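Local coordinates for dual specificity protein phosphatase 18 (Homo sapiens, PDB 2ESB) that removes phosphate from phosphotyrosine and, less readily, phosphothreonine in MAP-kinase peptides, as a dual-specificity member of the protein-tyrosine phosphatase family, at residues Ser18-Gln22 / Asn31-Ala35; Asn51-Glu55 / Arg110-Leu114; Val54-Asn58 / Leu102-Ala106. All coordinates share one frame; numbering follows the deposited sequence.

Interaction 1: Ser18-Gln22 / Asn31-Ala35; sequences SGLSQ and NGVAA
Ser18 and Ala34 bring the two backbones to 5.2 Å between their CA atoms, where the chain leading into strand 21-24 passes the turn that follows strand 27-30. The two strands are antiparallel neighbours at one edge of the phosphatase sheet, and beyond the strand ends side chains and a water join the two chains. Asn31 works with both ends of its amide. Its ND2 donates to Ser18 OG at 3.2 Å, a nearly straight bond (169°) with the hydroxyl lying in the amide plane. Its OD1 accepts from the backbone N of Ala34 at 3.0 Å, an Asx motif that ties the start of the turn to the residue three further on. With CG set between the backbone N and the carbonyl carbon (chi1 65°), the amide folds back over its own turn and can serve both partners. Val33 rests its CB against Ser18 OG at 3.6 Å. The methyl of Ala34 meets Ser18 O at 3.4 Å and the CD1 branch of Leu20 at 3.6 Å; Met40 of helix 38-43 touches both Leu20 and Ala34. A water donates to Gly19 O at 2.6 Å and accepts from Asn31 N, bridging the backbones. Replacing Asn31 by an alanine removes both amide ends, and is likely to leave Ser18 OG without this donor and the Ala34 N-H without its acceptor. One side chain thus fixes its own turn and ties it to the start of the modelled chain near the surface, with Leu20 and Ala34 adding apolar packing.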
loop_
_atom_site.group_PDB
_atom_site.type_symbol
_atom_site.label_atom_id
_atom_site.label_comp_id
_atom_site.label_asym_id
_atom_site.label_seq_id
_atom_site.Cartn_x
_atom_site.Cartn_y
_atom_site.Cartn_z
ATOM N N SER A 18 16.120 5.432 -3.564
ATOM C CA SER A 18 15.530 4.063 -3.669
ATOM C C SER A 18 15.701 3.276 -2.377
ATOM O O SER A 18 16.428 2.285 -2.334
ATOM C CB SER A 18 16.168 3.297 -4.833
ATOM O OG SER A 18 15.800 3.868 -6.079
ATOM N N GLY A 19 15.021 3.725 -1.327
ATOM C CA GLY A 19 15.102 3.043 -0.049
ATOM C C GLY A 19 13.754 2.505 0.400
ATOM O O GLY A 19 12.759 2.606 -0.317
ATOM N N LEU A 20 13.720 1.927 1.593
ATOM C CA LEU A 20 12.487 1.382 2.139
ATOM C C LEU A 20 11.873 2.350 3.137
ATOM O O LEU A 20 12.533 2.775 4.082
ATOM C CB LEU A 20 12.757 0.055 2.845
ATOM C CG LEU A 20 12.677 -1.247 2.050
ATOM C CD1 LEU A 20 13.389 -1.121 0.715
ATOM C CD2 LEU A 20 13.278 -2.363 2.895
ATOM N N SER A 21 10.613 2.703 2.918
ATOM C CA SER A 21 9.909 3.585 3.837
ATOM C C SER A 21 9.192 2.706 4.860
ATOM O O SER A 21 8.259 1.976 4.524
ATOM C CB SER A 21 8.893 4.443 3.085
ATOM O OG SER A 21 9.520 5.193 2.051
ATOM N N GLN A 22 9.623 2.765 6.114
ATOM C CA GLN A 22 8.982 1.950 7.127
ATOM C C GLN A 22 7.646 2.562 7.550
ATOM O O GLN A 22 7.575 3.743 7.884
ATOM C CB GLN A 22 9.897 1.773 8.342
ATOM C CG GLN A 22 9.268 0.852 9.390
ATOM C CD GLN A 22 10.261 0.344 10.427
ATOM O OE1 GLN A 22 11.264 0.980 10.711
ATOM N NE2 GLN A 22 9.961 -0.804 11.008
ATOM N N ASN A 31 9.900 1.506 -3.921
ATOM C CA ASN A 31 9.739 1.481 -5.364
ATOM C C ASN A 31 10.304 0.137 -5.846
ATOM O O ASN A 31 10.731 -0.694 -5.032
ATOM C CB ASN A 31 10.475 2.656 -6.019
ATOM C CG ASN A 31 11.970 2.570 -5.850
ATOM O OD1 ASN A 31 12.480 1.675 -5.178
ATOM N ND2 ASN A 31 12.689 3.506 -6.463
ATOM N N GLY A 32 10.303 -0.082 -7.159
ATOM C CA GLY A 32 10.793 -1.339 -7.696
ATOM C C GLY A 32 12.284 -1.582 -7.575
ATOM O O GLY A 32 12.726 -2.730 -7.516
ATOM N N VAL A 33 13.072 -0.512 -7.552
ATOM C CA VAL A 33 14.512 -0.665 -7.433
ATOM C C VAL A 33 14.903 -1.274 -6.087
ATOM O O VAL A 33 15.640 -2.264 -6.012
ATOM C CB VAL A 33 15.228 0.689 -7.557
ATOM C CG1 VAL A 33 16.732 0.481 -7.469
ATOM C CG2 VAL A 33 14.845 1.364 -8.864
ATOM N N ALA A 34 14.400 -0.665 -5.024
ATOM C CA ALA A 34 14.701 -1.103 -3.675
ATOM C C ALA A 34 14.239 -2.524 -3.426
ATOM O O ALA A 34 14.894 -3.278 -2.709
ATOM C CB ALA A 34 14.047 -0.156 -2.676
ATOM N N ALA A 35 13.115 -2.882 -4.039
ATOM C CA ALA A 35 12.517 -4.198 -3.875
ATOM C C ALA A 35 13.402 -5.357 -4.335
ATOM O O ALA A 35 13.166 -6.498 -3.960
ATOM C CB ALA A 35 11.178 -4.242 -4.605
HETATM O O HOH W 1 11.805 3.616 -2.537
#

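Interaction 2: Asn51-Glu55 / Arg110-Leu114; sequences NVSVE and RSAAL
Val52 packs against Arg110, Ser111 and Leu114 where the loop after strand 48-51 meets the start of helix 110-122, the helix that follows the Cys104 loop in the cysteine-phosphatase signature motif (HCxxGxxR). The inner half is close apolar packing. Val52 and Leu114 meet tip to tip, CG2 to CD1 at 3.7 Å, while Val52 CG1 lies 3.9 Å from Arg110 CB as the two side chains lie alongside, pointing opposite ways. Phe83 and Ile86 of helix 83-95 also touch Leu114.

Toward the exposed Glu55 the contact thins to a polar bridge spanned by the long arginine. A bend at chi3 (-73°) turns the guanidinium to Glu55, which it grips end-on with one nitrogen for each oxygen; carboxylate and guanidinium are nearly coplanar, 22° apart. NH1 reaches Glu55 OE1 at 3.0 Å, and Ser53 CB sits over one guanidinium face. NH1 also bonds Val71 O, and NE makes a salt bridge to the sulfonate of a bound buffer molecule, so several partners fix the rotation of the group. This is consistent with the phosphate-binding role of the signature arginine in the family, with the glutamate as the positioning second-shell residue. The shorter arm of the pair is nearly straight: Arg110 NH2 to Glu55 OE2, 2.7 Å at 171°.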
loop_
_atom_site.group_PDB
_atom_site.type_symbol
_atom_site.label_atom_id
_atom_site.label_comp_id
_atom_site.label_asym_id
_atom_site.label_seq_id
_atom_site.Cartn_x
_atom_site.Cartn_y
_atom_site.Cartn_z
ATOM N N ASN A 51 4.502 -7.616 -4.493
ATOM C CA ASN A 51 4.666 -6.798 -5.681
ATOM C C ASN A 51 3.288 -6.449 -6.224
ATOM O O ASN A 51 2.596 -7.289 -6.802
ATOM C CB ASN A 51 5.511 -7.604 -6.687
ATOM C CG ASN A 51 5.693 -6.915 -8.033
ATOM O OD1 ASN A 51 5.037 -5.925 -8.357
ATOM N ND2 ASN A 51 6.581 -7.473 -8.840
ATOM N N VAL A 52 2.885 -5.197 -6.026
ATOM C CA VAL A 52 1.584 -4.750 -6.489
ATOM C C VAL A 52 1.709 -4.100 -7.869
ATOM O O VAL A 52 1.577 -2.887 -8.020
ATOM C CB VAL A 52 0.948 -3.746 -5.484
ATOM C CG1 VAL A 52 -0.535 -3.617 -5.757
ATOM C CG2 VAL A 52 1.181 -4.217 -4.051
ATOM N N SER A 53 1.982 -4.914 -8.877
ATOM C CA SER A 53 2.119 -4.395 -10.239
ATOM C C SER A 53 2.015 -5.529 -11.241
ATOM O O SER A 53 2.180 -6.698 -10.902
ATOM C CB SER A 53 3.483 -3.741 -10.439
ATOM O OG SER A 53 4.453 -4.750 -10.692
ATOM N N VAL A 54 1.763 -5.164 -12.487
ATOM C CA VAL A 54 1.683 -6.138 -13.549
ATOM C C VAL A 54 3.066 -6.248 -14.174
ATOM O O VAL A 54 3.535 -7.334 -14.500
ATOM C CB VAL A 54 0.715 -5.667 -14.665
ATOM C CG1 VAL A 54 0.717 -6.659 -15.813
ATOM C CG2 VAL A 54 -0.687 -5.519 -14.108
ATOM N N GLU A 55 3.724 -5.101 -14.282
ATOM C CA GLU A 55 4.996 -4.988 -14.982
ATOM C C GLU A 55 6.344 -5.162 -14.285
ATOM O O GLU A 55 7.335 -5.447 -14.951
ATOM C CB GLU A 55 5.003 -3.649 -15.736
ATOM C CG GLU A 55 5.368 -2.423 -14.883
ATOM C CD GLU A 55 4.207 -1.869 -14.059
ATOM O OE1 GLU A 55 3.161 -2.542 -13.925
ATOM O OE2 GLU A 55 4.348 -0.742 -13.541
ATOM N N ARG A 110 -0.105 2.315 -6.347
ATOM C CA ARG A 110 -0.570 0.957 -6.064
ATOM C C ARG A 110 -0.230 0.384 -4.684
ATOM O O ARG A 110 -1.134 -0.018 -3.933
ATOM C CB ARG A 110 -0.067 0.014 -7.165
ATOM C CG ARG A 110 -0.786 0.231 -8.500
ATOM C CD ARG A 110 -0.133 -0.544 -9.635
ATOM N NE ARG A 110 1.138 0.061 -10.038
ATOM C CZ ARG A 110 1.835 -0.319 -11.105
ATOM N NH1 ARG A 110 1.388 -1.299 -11.875
ATOM N NH2 ARG A 110 2.969 0.291 -11.412
ATOM N N SER A 111 1.053 0.328 -4.331
ATOM C CA SER A 111 1.405 -0.215 -3.018
ATOM C C SER A 111 0.855 0.680 -1.898
ATOM O O SER A 111 0.417 0.190 -0.853
ATOM C CB SER A 111 2.935 -0.386 -2.886
ATOM O OG SER A 111 3.639 0.825 -3.147
ATOM N N ALA A 112 0.851 1.989 -2.123
ATOM C CA ALA A 112 0.356 2.917 -1.110
ATOM C C ALA A 112 -1.110 2.659 -0.772
ATOM O O ALA A 112 -1.503 2.708 0.393
ATOM C CB ALA A 112 0.543 4.360 -1.575
ATOM N N ALA A 113 -1.916 2.375 -1.787
ATOM C CA ALA A 113 -3.337 2.114 -1.571
ATOM C C ALA A 113 -3.555 0.873 -0.715
ATOM O O ALA A 113 -4.422 0.863 0.169
ATOM C CB ALA A 113 -4.055 1.957 -2.914
ATOM N N LEU A 114 -2.780 -0.182 -0.963
ATOM C CA LEU A 114 -2.941 -1.396 -0.161
ATOM C C LEU A 114 -2.508 -1.134 1.278
ATOM O O LEU A 114 -3.086 -1.680 2.224
ATOM C CB LEU A 114 -2.145 -2.564 -0.753
ATOM C CG LEU A 114 -2.718 -3.120 -2.065
ATOM C CD1 LEU A 114 -2.084 -4.452 -2.379
ATOM C CD2 LEU A 114 -4.222 -3.310 -1.939
#

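Interaction 3: Val54-Asn58 / Leu102-Ala106; sequences VEVVN and LHCAA
The His103 ring is brought toward Asn58 and Val56 by a chi1 of 80°, which sets CG between the backbone N and the carbonyl carbon, while Asn58 holds its CG beside its own backbone N (chi1 -76°) and aims its amide back at the ring. Asn58 ND2 donates to His103 NE2 at 3.0 Å; the amide stands almost perpendicular to the imidazole, and the donor approaches tilted from the ring plane. On the other ring nitrogen, ND1 donates to Cys104 O at 3.0 Å, with that oxygen close to the ring plane. Val56 packs next to these bonds: CG1 comes to the ring edge, 3.8 Å from His103 CE1, and CG2 lies 3.7 Å from Ala105 CA. Glu55, salt-bridged to Arg110, brings OE2 to 3.6 Å from Ala105 CB. Asn51 ND2 bonds both Asn58 OD1 and Val56 O, which steadies the loop carrying the donor. With NE2 accepting from Asn58 and ND1 donating to Cys104 O, the ring links the 54-58 loop to the signature loop and probably steadies the backbone around Cys104, the predicted phosphocysteine nucleophile.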
loop_
_atom_site.group_PDB
_atom_site.type_symbol
_atom_site.label_atom_id
_atom_site.label_comp_id
_atom_site.label_asym_id
_atom_site.label_seq_id
_atom_site.Cartn_x
_atom_site.Cartn_y
_atom_site.Cartn_z
ATOM N N VAL A 54 1.763 -5.164 -12.487
ATOM C CA VAL A 54 1.683 -6.138 -13.549
ATOM C C VAL A 54 3.066 -6.248 -14.174
ATOM O O VAL A 54 3.535 -7.334 -14.500
ATOM C CB VAL A 54 0.715 -5.667 -14.665
ATOM C CG1 VAL A 54 0.717 -6.659 -15.813
ATOM C CG2 VAL A 54 -0.687 -5.519 -14.108
ATOM N N GLU A 55 3.724 -5.101 -14.282
ATOM C CA GLU A 55 4.996 -4.988 -14.982
ATOM C C GLU A 55 6.344 -5.162 -14.285
ATOM O O GLU A 55 7.335 -5.447 -14.951
ATOM C CB GLU A 55 5.003 -3.649 -15.736
ATOM C CG GLU A 55 5.368 -2.423 -14.883
ATOM C CD GLU A 55 4.207 -1.869 -14.059
ATOM O OE1 GLU A 55 3.161 -2.542 -13.925
ATOM O OE2 GLU A 55 4.348 -0.742 -13.541
ATOM N N VAL A 56 6.408 -4.986 -12.970
ATOM C CA VAL A 56 7.684 -5.121 -12.270
ATOM C C VAL A 56 8.056 -6.575 -12.008
ATOM O O VAL A 56 7.247 -7.361 -11.508
ATOM C CB VAL A 56 7.658 -4.355 -10.920
ATOM C CG1 VAL A 56 9.030 -4.412 -10.247
ATOM C CG2 VAL A 56 7.231 -2.908 -11.160
ATOM N N VAL A 57 9.287 -6.932 -12.356
ATOM C CA VAL A 57 9.776 -8.287 -12.137
ATOM C C VAL A 57 10.650 -8.328 -10.879
ATOM O O VAL A 57 11.514 -7.472 -10.692
ATOM C CB VAL A 57 10.621 -8.770 -13.330
ATOM C CG1 VAL A 57 11.373 -10.058 -12.944
ATOM C CG2 VAL A 57 9.721 -8.982 -14.551
ATOM N N ASN A 58 10.417 -9.311 -10.013
ATOM C CA ASN A 58 11.224 -9.467 -8.800
ATOM C C ASN A 58 12.370 -10.457 -9.004
ATOM O O ASN A 58 12.210 -11.468 -9.696
ATOM C CB ASN A 58 10.391 -10.039 -7.639
ATOM C CG ASN A 58 9.463 -9.028 -7.015
ATOM O OD1 ASN A 58 8.249 -9.186 -7.049
ATOM N ND2 ASN A 58 10.038 -7.980 -6.427
ATOM N N LEU A 102 5.762 -3.929 0.790
ATOM C CA LEU A 102 4.769 -3.744 -0.254
ATOM C C LEU A 102 5.470 -2.816 -1.239
ATOM O O LEU A 102 5.988 -1.791 -0.819
ATOM C CB LEU A 102 3.546 -2.988 0.267
ATOM C CG LEU A 102 2.353 -3.725 0.849
ATOM C CD1 LEU A 102 1.384 -2.694 1.439
ATOM C CD2 LEU A 102 1.688 -4.562 -0.257
ATOM N N HIS A 103 5.491 -3.155 -2.526
ATOM C CA HIS A 103 6.097 -2.267 -3.516
ATOM C C HIS A 103 5.351 -2.352 -4.843
ATOM O O HIS A 103 4.588 -3.285 -5.096
ATOM C CB HIS A 103 7.573 -2.617 -3.753
ATOM C CG HIS A 103 7.786 -3.784 -4.673
ATOM N ND1 HIS A 103 7.871 -3.647 -6.043
ATOM C CD2 HIS A 103 7.951 -5.107 -4.416
ATOM C CE1 HIS A 103 8.086 -4.832 -6.589
ATOM N NE2 HIS A 103 8.139 -5.734 -5.625
ATOM N N CYS A 104 5.549 -1.344 -5.674
ATOM C CA CYS A 104 4.965 -1.337 -7.002
ATOM C C CYS A 104 6.106 -0.799 -7.871
ATOM O O CYS A 104 7.270 -1.142 -7.616
ATOM C CB CYS A 104 3.678 -0.486 -7.051
ATOM S SG CYS A 104 3.726 1.165 -6.308
ATOM N N ALA A 105 5.829 0.005 -8.888
ATOM C CA ALA A 105 6.936 0.503 -9.702
ATOM C C ALA A 105 7.612 1.695 -9.029
ATOM O O ALA A 105 8.835 1.720 -8.876
ATOM C CB ALA A 105 6.446 0.883 -11.111
ATOM N N ALA A 106 6.819 2.673 -8.602
ATOM C CA ALA A 106 7.380 3.865 -7.960
ATOM C C ALA A 106 7.107 3.961 -6.461
ATOM O O ALA A 106 7.636 4.843 -5.801
ATOM C CB ALA A 106 6.837 5.117 -8.649
#

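Overall arrangement
All three contacts gather round the Cys104 loop between strand 100-103 and helix 110-122. Interactions 2 and 3 have centres 6 Å apart and share Val54 and Glu55; they are joined by a probable backbone hydrogen bond from Val52 N to His103 O at 2.7 Å, and Ser111 OG lies 3.2 Å from Cys104 SG. Interaction 1 meets interaction 3 through the turn after strand 27-30, where Gly32 N makes a probable hydrogen bond to Ala105 O at 2.9 Å, but its nearest atoms stay about 6 Å from interaction 2. Ala106 N hydrogen-bonds the buffer sulfonate across from Arg110, consistent with the place of a substrate phosphate; the Asn31 side chain is about 7 Å from that ligand.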